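Local coordinates for protein UDP-N-acetylglucosamine pyrophosphorylase (Entamoeba histolytica, PDB 3OC9) that probably makes UDP-N-acetylglucosamine and diphosphate from UTP and N-acetylglucosamine 1-phosphate in a single step, at residues I12-T16 with I17-K21. Numbering follows the deposited sequence.
Sequences ITTNT and IPVTK
The methyl CG2 of T14 rests against CG2 of V19, methyl to methyl, at 3.7 Å. The two side chains lie next to each other and point the same way. T14 keeps its hydroxyl for another partner: chi1 of 54° sets OG1 between the backbone N and the carbonyl carbon and leaves CG2 beside N. OG1 is bonded to the backbone N of E326. T13 also uses its hydroxyl on this strand, from a different rotamer: OG1 bonds to the backbone N of I324. Two successive hydroxyls thus tie the loop to strand 322-326. The methyl CG2 of T13 loosely meets CD1 of I17, 4.1 Å away, again with the side chains alongside one another.

T13 and I17 are also joined through the backbone. I17 N donates to T13 O at 3.0 Å, and the bond is fairly straight, with 162° at the hydrogen. T16 N also donates to T13 O, at a longer 3.3 Å, so this carbonyl takes two N-H groups. I17 O is used twice as well. It receives a CA-H...O contact from T14 CA at 3.4 Å and a hydrogen bond from the hydroxyl of Y201 in helix 196-204. Y201 also touches the side chains of T13, T14 and V19. The outer side of the turn is exposed, and there CD of P18 comes within 3.6 Å of T16 O.

After V19 the chain runs on to T20, the N-cap of helix 21-32, where T20 N is bonded to H23 ND1. The bond between T13 O (i) and I17 N (i+4) closes an isolated alpha-turn. This surface turn lies against strand 322-326 and helix 196-204 and leads into helix 21-32, within a UDPGP-family chain of the GT-A clan.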
loop_
_atom_site.group_PDB
_atom_site.type_symbol
_atom_site.label_atom_id
_atom_site.label_comp_id
_atom_site.label_asym_id
_atom_site.label_seq_id
_atom_site.Cartn_x
_atom_site.Cartn_y
_atom_site.Cartn_z
ATOM N N ILE A 12 17.553 -12.229 -1.355
ATOM C CA ILE A 12 17.070 -11.095 -0.531
ATOM C C ILE A 12 18.273 -10.186 -0.262
ATOM O O ILE A 12 19.236 -10.612 0.377
ATOM C CB ILE A 12 16.422 -11.599 0.819
ATOM C CG1 ILE A 12 15.195 -12.499 0.529
ATOM C CG2 ILE A 12 16.085 -10.406 1.789
ATOM C CD1 ILE A 12 14.623 -13.265 1.769
ATOM N N THR A 13 18.255 -8.962 -0.803
ATOM C CA THR A 13 19.421 -8.062 -0.725
ATOM C C THR A 13 19.835 -7.755 0.731
ATOM O O THR A 13 21.040 -7.714 1.050
ATOM C CB THR A 13 19.194 -6.742 -1.542
ATOM O OG1 THR A 13 18.495 -7.041 -2.779
ATOM C CG2 THR A 13 20.527 -6.083 -1.871
ATOM N N THR A 14 18.842 -7.534 1.593
ATOM C CA THR A 14 19.059 -7.201 3.032
ATOM C C THR A 14 19.694 -8.335 3.893
ATOM O O THR A 14 20.109 -8.096 5.050
ATOM C CB THR A 14 17.749 -6.629 3.698
ATOM O OG1 THR A 14 16.641 -7.530 3.498
ATOM C CG2 THR A 14 17.400 -5.296 3.092
ATOM N N ASN A 15 19.798 -9.551 3.347
ATOM C CA ASN A 15 20.544 -10.642 4.023
ATOM C C ASN A 15 22.062 -10.354 4.098
ATOM O O ASN A 15 22.732 -10.726 5.084
ATOM C CB ASN A 15 20.340 -12.011 3.320
ATOM C CG ASN A 15 19.003 -12.695 3.668
ATOM O OD1 ASN A 15 18.230 -12.225 4.510
ATOM N ND2 ASN A 15 18.728 -13.816 2.995
ATOM N N THR A 16 22.611 -9.727 3.061
ATOM C CA THR A 16 24.073 -9.474 2.988
ATOM C C THR A 16 24.484 -7.989 2.987
ATOM O O THR A 16 25.637 -7.652 3.286
ATOM C CB THR A 16 24.752 -10.209 1.792
ATOM O OG1 THR A 16 24.136 -9.806 0.559
ATOM C CG2 THR A 16 24.664 -11.745 1.960
ATOM N N ILE A 17 23.550 -7.111 2.614
ATOM C CA ILE A 17 23.739 -5.663 2.718
ATOM C C ILE A 17 22.687 -5.135 3.717
ATOM O O ILE A 17 21.524 -4.896 3.364
ATOM C CB ILE A 17 23.640 -4.931 1.338
ATOM C CG1 ILE A 17 24.616 -5.532 0.316
ATOM C CG2 ILE A 17 23.923 -3.424 1.495
ATOM C CD1 ILE A 17 24.435 -4.994 -1.117
ATOM N N PRO A 18 23.083 -4.966 4.987
ATOM C CA PRO A 18 22.103 -4.668 6.020
ATOM C C PRO A 18 21.557 -3.228 5.930
ATOM O O PRO A 18 22.238 -2.344 5.391
ATOM C CB PRO A 18 22.914 -4.834 7.318
ATOM C CG PRO A 18 24.296 -4.484 6.923
ATOM C CD PRO A 18 24.456 -5.045 5.528
ATOM N N VAL A 19 20.330 -3.041 6.420
ATOM C CA VAL A 19 19.746 -1.695 6.620
ATOM C C VAL A 19 20.340 -1.101 7.902
ATOM O O VAL A 19 20.196 -1.684 8.993
ATOM C CB VAL A 19 18.204 -1.751 6.742
ATOM C CG1 VAL A 19 17.613 -0.330 6.912
ATOM C CG2 VAL A 19 17.589 -2.448 5.512
ATOM N N THR A 20 21.006 0.043 7.768
ATOM C CA THR A 20 21.765 0.654 8.882
ATOM C C THR A 20 21.201 2.026 9.277
ATOM O O THR A 20 20.392 2.604 8.543
ATOM C CB THR A 20 23.237 0.893 8.494
ATOM O OG1 THR A 20 23.313 1.921 7.491
ATOM C CG2 THR A 20 23.911 -0.400 7.949
ATOM N N LYS A 21 21.671 2.574 10.402
ATOM C CA LYS A 21 21.304 3.965 10.758
ATOM C C LYS A 21 21.740 5.014 9.718
ATOM O O LYS A 21 21.043 6.031 9.550
ATOM C CB LYS A 21 21.752 4.348 12.187
ATOM C CG LYS A 21 20.875 3.747 13.308
ATOM C CD LYS A 21 19.411 4.233 13.238
ATOM C CE LYS A 21 18.501 3.506 14.239
ATOM N NZ LYS A 21 17.096 4.038 14.226
#